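Local atomic coordinates of hypothetical protein BVU_2266 (Bacteroides vulgatus, PDB entry 3TZG), a protein that is of unknown function but folds as a porin-like beta barrel and belongs to a family grouped with membrane beta-barrel proteins. Residues Q172-D177 with V229-L234; I204-N209 with Y215-N220. All blocks are in the same frame, centred on the assembly; numbering follows the deposited sequence.

Contact 1 (Q172-D177 with V229-L234); sequences QAYVID and VRIEVL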
ATOM      1  N   GLN A 172      -6.603   5.019  -1.109  1.00 44.80           N
ATOM      2  CA  GLN A 172      -5.608   5.084  -2.202  1.00 43.16           C
ATOM      3  C   GLN A 172      -4.696   3.889  -2.148  1.00 48.16           C
ATOM      4  O   GLN A 172      -4.136   3.486  -3.174  1.00 47.35           O
ATOM      5  CB  GLN A 172      -4.749   6.347  -2.125  1.00 44.70           C
ATOM      6  CG  GLN A 172      -5.511   7.652  -2.114  1.00 86.26           C
ATOM      7  CD  GLN A 172      -4.656   8.811  -1.653  1.00119.54           C
ATOM      8  OE1 GLN A 172      -3.409   8.729  -1.571  1.00109.09           O
ATOM      9  NE2 GLN A 172      -5.326   9.919  -1.315  1.00118.91           N
ATOM     10  N   ALA A 173      -4.527   3.313  -0.922  1.00 44.05           N
ATOM     11  CA  ALA A 173      -3.689   2.135  -0.686  1.00 42.24           C
ATOM     12  C   ALA A 173      -4.152   0.948  -1.525  1.00 45.10           C
ATOM     13  O   ALA A 173      -3.365   0.049  -1.793  1.00 45.34           O
ATOM     14  CB  ALA A 173      -3.715   1.769   0.785  1.00 43.38           C
ATOM     15  N   TYR A 174      -5.426   0.935  -1.943  1.00 41.14           N
ATOM     16  CA  TYR A 174      -5.950  -0.161  -2.736  1.00 40.27           C
ATOM     17  C   TYR A 174      -5.614   0.017  -4.216  1.00 45.16           C
ATOM     18  O   TYR A 174      -5.803  -0.949  -4.960  1.00 47.92           O
ATOM     19  CB  TYR A 174      -7.467  -0.315  -2.534  1.00 41.09           C
ATOM     20  CG  TYR A 174      -7.830  -0.900  -1.181  1.00 40.14           C
ATOM     21  CD1 TYR A 174      -7.588  -2.240  -0.891  1.00 41.01           C
ATOM     22  CD2 TYR A 174      -8.372  -0.104  -0.177  1.00 40.53           C
ATOM     23  CE1 TYR A 174      -7.859  -2.769   0.368  1.00 40.84           C
ATOM     24  CE2 TYR A 174      -8.645  -0.622   1.091  1.00 41.79           C
ATOM     25  CZ  TYR A 174      -8.389  -1.958   1.359  1.00 48.66           C
ATOM     26  OH  TYR A 174      -8.691  -2.517   2.590  1.00 49.87           O
ATOM     27  N   VAL A 175      -5.066   1.195  -4.648  1.00 39.33           N
ATOM     28  CA  VAL A 175      -4.724   1.429  -6.067  1.00 37.98           C
ATOM     29  C   VAL A 175      -3.270   1.937  -6.302  1.00 43.39           C
ATOM     30  O   VAL A 175      -2.767   1.816  -7.426  1.00 44.08           O
ATOM     31  CB  VAL A 175      -5.688   2.423  -6.743  1.00 41.46           C
ATOM     32  CG1 VAL A 175      -7.108   1.886  -6.778  1.00 41.70           C
ATOM     33  CG2 VAL A 175      -5.643   3.809  -6.105  1.00 41.69           C
ATOM     34  N   ILE A 176      -2.616   2.538  -5.299  1.00 41.36           N
ATOM     35  CA  ILE A 176      -1.269   3.098  -5.550  1.00 41.64           C
ATOM     36  C   ILE A 176      -0.190   1.994  -5.479  1.00 49.58           C
ATOM     37  O   ILE A 176      -0.472   0.841  -5.104  1.00 49.31           O
ATOM     38  CB  ILE A 176      -0.894   4.305  -4.660  1.00 42.46           C
ATOM     39  CG1 ILE A 176      -0.669   3.884  -3.199  1.00 41.01           C
ATOM     40  CG2 ILE A 176      -1.992   5.389  -4.841  1.00 42.02           C
ATOM     41  CD1 ILE A 176      -0.313   4.957  -2.248  1.00 44.18           C
ATOM     42  N   ASP A 177       1.020   2.376  -5.970  1.00 47.89           N
ATOM     43  CA  ASP A 177       2.252   1.603  -6.154  1.00 48.23           C
ATOM     44  C   ASP A 177       3.062   1.559  -4.896  1.00 52.67           C
ATOM     45  O   ASP A 177       3.549   2.598  -4.469  1.00 54.84           O
ATOM     46  CB  ASP A 177       3.076   2.291  -7.256  1.00 51.15           C
ATOM     47  CG  ASP A 177       3.846   1.377  -8.163  1.00 76.22           C
ATOM     48  OD1 ASP A 177       3.263   0.918  -9.171  1.00 81.75           O
ATOM     49  OD2 ASP A 177       5.047   1.168  -7.909  1.00 85.11           O
ATOM     50  N   VAL A 229     -17.830   2.050  -2.283  1.00 48.92           N
ATOM     51  CA  VAL A 229     -18.277   0.710  -1.887  1.00 48.00           C
ATOM     52  C   VAL A 229     -17.713  -0.336  -2.857  1.00 51.47           C
ATOM     53  O   VAL A 229     -17.816  -1.531  -2.585  1.00 51.14           O
ATOM     54  CB  VAL A 229     -19.810   0.586  -1.735  1.00 51.40           C
ATOM     55  CG1 VAL A 229     -20.257   1.297  -0.477  1.00 51.74           C
ATOM     56  CG2 VAL A 229     -20.564   1.114  -2.952  1.00 50.90           C
ATOM     57  N   ARG A 230     -17.074   0.114  -3.956  1.00 47.32           N
ATOM     58  CA  ARG A 230     -16.384  -0.775  -4.889  1.00 46.15           C
ATOM     59  C   ARG A 230     -15.239  -0.033  -5.588  1.00 47.57           C
ATOM     60  O   ARG A 230     -15.448   1.037  -6.171  1.00 46.45           O
ATOM     61  CB  ARG A 230     -17.324  -1.399  -5.935  1.00 45.68           C
ATOM     62  CG  ARG A 230     -16.601  -2.464  -6.738  1.00 54.32           C
ATOM     63  CD  ARG A 230     -17.161  -2.668  -8.096  1.00 52.81           C
ATOM     64  NE  ARG A 230     -18.261  -3.622  -8.118  1.00 65.28           N
ATOM     65  CZ  ARG A 230     -18.963  -3.907  -9.216  1.00 85.66           C
ATOM     66  NH1 ARG A 230     -18.703  -3.270 -10.373  1.00 49.65           N
ATOM     67  NH2 ARG A 230     -19.966  -4.781  -9.162  1.00 74.09           N
ATOM     68  N   ILE A 231     -14.042  -0.636  -5.549  1.00 43.38           N
ATOM     69  CA  ILE A 231     -12.836  -0.138  -6.219  1.00 42.66           C
ATOM     70  C   ILE A 231     -12.434  -1.157  -7.276  1.00 48.30           C
ATOM     71  O   ILE A 231     -12.262  -2.328  -6.949  1.00 50.49           O
ATOM     72  CB  ILE A 231     -11.672   0.163  -5.237  1.00 44.86           C
ATOM     73  CG1 ILE A 231     -12.116   1.138  -4.098  1.00 44.04           C
ATOM     74  CG2 ILE A 231     -10.472   0.715  -6.014  1.00 44.72           C
ATOM     75  CD1 ILE A 231     -11.091   1.404  -3.040  1.00 38.95           C
ATOM     76  N   GLU A 232     -12.332  -0.727  -8.543  1.00 43.63           N
ATOM     77  CA  GLU A 232     -11.953  -1.604  -9.661  1.00 43.11           C
ATOM     78  C   GLU A 232     -10.834  -1.023 -10.470  1.00 45.10           C
ATOM     79  O   GLU A 232     -10.774   0.189 -10.641  1.00 44.43           O
ATOM     80  CB  GLU A 232     -13.129  -1.865 -10.601  1.00 45.42           C
ATOM     81  CG  GLU A 232     -14.091  -2.925 -10.135  1.00 54.17           C
ATOM     82  CD  GLU A 232     -15.228  -3.182 -11.100  1.00 71.47           C
ATOM     83  OE1 GLU A 232     -15.620  -2.241 -11.832  1.00 77.36           O
ATOM     84  OE2 GLU A 232     -15.757  -4.319 -11.095  1.00 63.44           O
ATOM     85  N   VAL A 233      -9.961  -1.879 -10.996  1.00 41.01           N
ATOM     86  CA  VAL A 233      -8.867  -1.432 -11.855  1.00 40.58           C
ATOM     87  C   VAL A 233      -8.974  -2.260 -13.144  1.00 47.45           C
ATOM     88  O   VAL A 233      -8.914  -3.494 -13.111  1.00 48.55           O
ATOM     89  CB  VAL A 233      -7.475  -1.499 -11.162  1.00 41.99           C
ATOM     90  CG1 VAL A 233      -6.357  -1.115 -12.137  1.00 41.00           C
ATOM     91  CG2 VAL A 233      -7.442  -0.597  -9.919  1.00 40.15           C
ATOM     92  N   LEU A 234      -9.230  -1.581 -14.259  1.00 44.62           N
ATOM     93  CA  LEU A 234      -9.446  -2.239 -15.550  1.00 45.38           C
ATOM     94  C   LEU A 234      -8.407  -1.875 -16.627  1.00 48.95           C
ATOM     95  O   LEU A 234      -7.942  -0.733 -16.712  1.00 47.06           O
ATOM     96  CB  LEU A 234     -10.824  -1.864 -16.108  1.00 45.76           C
ATOM     97  CG  LEU A 234     -12.031  -2.231 -15.300  1.00 50.86           C
ATOM     98  CD1 LEU A 234     -13.016  -1.131 -15.360  1.00 51.07           C
ATOM     99  CD2 LEU A 234     -12.636  -3.555 -15.764  1.00 54.97           C
TER
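Val175 N and Ile176 N both bond to Gln172 O, at 2.9 Å and 2.8 Å, so one carbonyl at the end of a short 3-10 turn takes two amides and turns the chain, leaving Val175 facing Ile231 and Val233. The partner strand belongs to the wall of a beta barrel, and a loop from elsewhere in the chain lies against it through apolar side chains, with no hydrogen bond between the two segments. One methyl of Val175 does most of the touching. With chi1 at -63°, CG1 lies beside its own backbone N and touches two side chains of the strand. Its closer neighbour is Ile231 CG2, 3.6 Å from Val175 CG1, and these two side chains cross at about a right angle. Tyr174 comes closest through its CB, 4.0 Å from Ile231 CD1, with its ring set obliquely to the same methyl before it leads away to stack edge-to-face with Phe184 of helix 181-188; its OH bonds to the OH of Tyr37. Glu232 points to the other face of the strand, where its OE2 lies 3.2 Å from Arg230 NH1; the oxygen stands off the guanidinium plane, a pairing of charge without a directed N-H. Segment 229-234 opens with a classic beta bulge, in which Val229 and Arg230 both face Arg222. Val175 CG1 also touches Val233, whose CG2 lies 4.0 Å from it.

Contact 2 (I204-N209 with Y215-N220); sequences IGYCMN and YNVHAN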
ATOM      1  N   ILE A 204      -4.227   5.510 -14.242  1.00 37.48           N
ATOM      2  CA  ILE A 204      -2.843   5.211 -13.857  1.00 38.09           C
ATOM      3  C   ILE A 204      -2.062   4.734 -15.088  1.00 45.67           C
ATOM      4  O   ILE A 204      -2.591   3.912 -15.854  1.00 48.36           O
ATOM      5  CB  ILE A 204      -2.762   4.145 -12.712  1.00 40.05           C
ATOM      6  CG1 ILE A 204      -3.793   4.415 -11.591  1.00 38.68           C
ATOM      7  CG2 ILE A 204      -1.298   4.015 -12.185  1.00 39.42           C
ATOM      8  CD1 ILE A 204      -4.142   3.310 -10.785  1.00 40.89           C
ATOM      9  N   GLY A 205      -0.810   5.200 -15.216  1.00 40.48           N
ATOM     10  CA  GLY A 205       0.133   4.837 -16.275  1.00 40.13           C
ATOM     11  C   GLY A 205       1.462   4.373 -15.695  1.00 46.53           C
ATOM     12  O   GLY A 205       1.989   4.976 -14.749  1.00 45.74           O
ATOM     13  N   TYR A 206       2.025   3.297 -16.283  1.00 44.73           N
ATOM     14  CA  TYR A 206       3.282   2.673 -15.892  1.00 43.94           C
ATOM     15  C   TYR A 206       4.307   2.695 -16.990  1.00 51.09           C
ATOM     16  O   TYR A 206       4.034   2.188 -18.073  1.00 53.18           O
ATOM     17  CB  TYR A 206       3.029   1.213 -15.514  1.00 44.01           C
ATOM     18  CG  TYR A 206       2.065   1.081 -14.372  1.00 44.63           C
ATOM     19  CD1 TYR A 206       2.503   1.153 -13.052  1.00 46.91           C
ATOM     20  CD2 TYR A 206       0.714   0.860 -14.602  1.00 43.88           C
ATOM     21  CE1 TYR A 206       1.610   1.019 -11.990  1.00 47.54           C
ATOM     22  CE2 TYR A 206      -0.187   0.739 -13.551  1.00 43.52           C
ATOM     23  CZ  TYR A 206       0.263   0.832 -12.247  1.00 47.94           C
ATOM     24  OH  TYR A 206      -0.636   0.746 -11.219  1.00 45.67           O
ATOM     25  N   CYS A 207       5.503   3.195 -16.706  1.00 47.93           N
ATOM     26  CA  CYS A 207       6.568   3.169 -17.688  1.00 50.20           C
ATOM     27  C   CYS A 207       7.743   2.396 -17.091  1.00 55.41           C
ATOM     28  O   CYS A 207       8.447   2.906 -16.229  1.00 54.21           O
ATOM     29  CB  CYS A 207       6.949   4.584 -18.126  1.00 51.43           C
ATOM     30  SG  CYS A 207       8.321   4.661 -19.310  1.00 57.38           S
HETATM   31  N   MSE A 208       7.909   1.145 -17.507  1.00 55.64           N
HETATM   32  CA  MSE A 208       8.965   0.284 -16.995  1.00 57.34           C
HETATM   33  C   MSE A 208      10.253   0.399 -17.751  1.00 59.06           C
HETATM   34  O   MSE A 208      10.266   0.423 -18.995  1.00 61.14           O
HETATM   35  CB  MSE A 208       8.568  -1.183 -17.023  1.00 62.05           C
HETATM   36  CG  MSE A 208       7.960  -1.667 -15.740  1.00 71.74           C
HETATM   37 SE   MSE A 208       6.043  -1.437 -15.814  0.75 83.75          SE
HETATM   38  CE  MSE A 208       5.489  -2.800 -17.157  1.00 82.04           C
ATOM     39  N   ASN A 209      11.350   0.400 -16.978  1.00 50.54           N
ATOM     40  CA  ASN A 209      12.723   0.384 -17.442  1.00 51.04           C
ATOM     41  C   ASN A 209      12.938   1.353 -18.623  1.00 55.80           C
ATOM     42  O   ASN A 209      13.474   0.988 -19.694  1.00 57.21           O
ATOM     43  CB  ASN A 209      13.110  -1.043 -17.824  1.00 50.86           C
ATOM     44  CG  ASN A 209      13.010  -1.951 -16.651  1.00 57.56           C
ATOM     45  OD1 ASN A 209      13.698  -1.756 -15.639  1.00 51.98           O
ATOM     46  ND2 ASN A 209      12.066  -2.887 -16.724  1.00 39.73           N
ATOM     47  N   TYR A 215       2.246   0.412 -19.480  1.00 43.01           N
ATOM     48  CA  TYR A 215       0.917  -0.147 -19.150  1.00 42.68           C
ATOM     49  C   TYR A 215       0.024   0.962 -18.670  1.00 45.53           C
ATOM     50  O   TYR A 215       0.472   1.761 -17.864  1.00 46.74           O
ATOM     51  CB  TYR A 215       1.065  -1.244 -18.068  1.00 43.47           C
ATOM     52  CG  TYR A 215      -0.015  -2.297 -18.065  1.00 45.35           C
ATOM     53  CD1 TYR A 215      -0.059  -3.276 -19.045  1.00 49.21           C
ATOM     54  CD2 TYR A 215      -0.933  -2.381 -17.022  1.00 44.72           C
ATOM     55  CE1 TYR A 215      -1.070  -4.238 -19.065  1.00 51.41           C
ATOM     56  CE2 TYR A 215      -1.933  -3.361 -17.012  1.00 45.78           C
ATOM     57  CZ  TYR A 215      -2.000  -4.286 -18.039  1.00 55.74           C
ATOM     58  OH  TYR A 215      -2.955  -5.281 -18.049  1.00 59.01           O
ATOM     59  N   ASN A 216      -1.204   1.060 -19.188  1.00 41.01           N
ATOM     60  CA  ASN A 216      -2.177   2.081 -18.785  1.00 39.88           C
ATOM     61  C   ASN A 216      -3.489   1.435 -18.377  1.00 43.54           C
ATOM     62  O   ASN A 216      -4.047   0.611 -19.108  1.00 44.92           O
ATOM     63  CB  ASN A 216      -2.416   3.107 -19.890  1.00 39.53           C
ATOM     64  CG  ASN A 216      -1.203   3.958 -20.127  1.00 48.25           C
ATOM     65  OD1 ASN A 216      -1.004   5.030 -19.553  1.00 58.36           O
ATOM     66  ND2 ASN A 216      -0.321   3.468 -20.904  1.00 31.77           N
ATOM     67  N   VAL A 217      -3.954   1.785 -17.185  1.00 38.57           N
ATOM     68  CA  VAL A 217      -5.199   1.262 -16.615  1.00 37.57           C
ATOM     69  C   VAL A 217      -6.135   2.417 -16.212  1.00 42.10           C
ATOM     70  O   VAL A 217      -5.715   3.578 -16.098  1.00 43.58           O
ATOM     71  CB  VAL A 217      -4.956   0.324 -15.396  1.00 39.50           C
ATOM     72  CG1 VAL A 217      -4.115  -0.880 -15.777  1.00 38.62           C
ATOM     73  CG2 VAL A 217      -4.334   1.070 -14.229  1.00 38.72           C
ATOM     74  N   HIS A 218      -7.398   2.068 -15.979  1.00 36.52           N
ATOM     75  CA  HIS A 218      -8.422   2.953 -15.507  1.00 35.87           C
ATOM     76  C   HIS A 218      -8.948   2.431 -14.175  1.00 42.72           C
ATOM     77  O   HIS A 218      -9.174   1.222 -14.027  1.00 42.98           O
ATOM     78  CB  HIS A 218      -9.545   3.064 -16.545  1.00 37.95           C
ATOM     79  CG  HIS A 218     -10.712   3.914 -16.104  1.00 41.24           C
ATOM     80  ND1 HIS A 218     -10.635   5.299 -16.080  1.00 42.94           N
ATOM     81  CD2 HIS A 218     -11.926   3.542 -15.647  1.00 41.77           C
ATOM     82  CE1 HIS A 218     -11.806   5.711 -15.633  1.00 41.78           C
ATOM     83  NE2 HIS A 218     -12.613   4.691 -15.366  1.00 41.77           N
ATOM     84  N   ALA A 219      -9.132   3.337 -13.196  1.00 38.99           N
ATOM     85  CA  ALA A 219      -9.715   2.994 -11.904  1.00 37.66           C
ATOM     86  C   ALA A 219     -11.173   3.367 -11.905  1.00 40.71           C
ATOM     87  O   ALA A 219     -11.526   4.458 -12.327  1.00 42.58           O
ATOM     88  CB  ALA A 219      -8.981   3.697 -10.791  1.00 37.79           C
ATOM     89  N   ASN A 220     -12.019   2.464 -11.492  1.00 35.92           N
ATOM     90  CA  ASN A 220     -13.450   2.699 -11.495  1.00 37.19           C
ATOM     91  C   ASN A 220     -14.032   2.533 -10.056  1.00 43.12           C
ATOM     92  O   ASN A 220     -13.845   1.492  -9.400  1.00 41.60           O
ATOM     93  CB  ASN A 220     -14.129   1.750 -12.496  1.00 41.77           C
ATOM     94  CG  ASN A 220     -15.591   2.014 -12.612  1.00 65.77           C
ATOM     95  OD1 ASN A 220     -16.006   3.090 -13.061  1.00 80.96           O
ATOM     96  ND2 ASN A 220     -16.392   1.099 -12.101  1.00 39.68           N
TER
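Tyr206 keeps its ring beside its own backbone N (chi1 -60°), whereas Tyr215 swings its ring over to the side of its own carbonyl carbon (chi1 -154°). The strand pairing sets the CB atoms of Tyr206 and Tyr215 4.1 Å apart, and the differing torsions then send the rings apart: the Tyr206 ring runs along the neighbouring strand toward Val217, and the Tyr215 ring turns off to stack on Tyr235 of the next strand. Tyr206 meets the opposite strand edge-on: CD2 lies 3.4 Å from Tyr215 O, near the ring plane, and CE2 of the same ring reaches Val217 CG2 at 4.2 Å. That methyl is shared, since Val217 CG2 also lies 3.8 Å from Ile204 CB, the two aliphatic side chains meeting at a slant. Strands 199-208 and 213-224 form an antiparallel beta hairpin in the barrel wall, and this part of it alternates between pair types. Ile204 with Val217 and Tyr206 with Tyr215 are hydrogen-bonded pairs, each joined by two backbone bonds; Gly205 with Asn216 is the non-hydrogen-bonded pair between them. The bond from Tyr206 N to Tyr215 O is 2.7 Å long, that from Val217 N to Ile204 O 2.9 Å. Thr155 and Tyr157 of strand 150-158 also touch Ile204, while Leu241 of strand 239-247 lies against Val217. Ile204, Tyr206, Tyr215 and Val217 put their side chains on one face of the sheet, and Asn216 lies on the opposite one. There, where Gly205 has no side chain, the amide of Asn216 bends back across the gap between the strands, and its OD1 comes to 3.5 Å from Gly205 CA.

In the fold
From the N terminus the chain first builds strands 12-15 to 163-164, then enters the loop holding 172-177, followed by helix 181-188. Strands 199-208, 213-224, 227-235 and 239-247 come next, and the last pairs with strand 12-15. Contact 2 is local: its segments are separated by five residues, which include the turn of the hairpin and the start of strand 213-224. It is nested within the 51-residue excursion closed by contact 1, which brings strand 227-235 back against the 172-177 loop. Contact 1 ties this loop to the barrel wall and contact 2 joins two strands within it; strands 213-224 and 227-235 are neighbours there, with Glu232 O 2.7 Å from Asn220 N in a probable hydrogen bond.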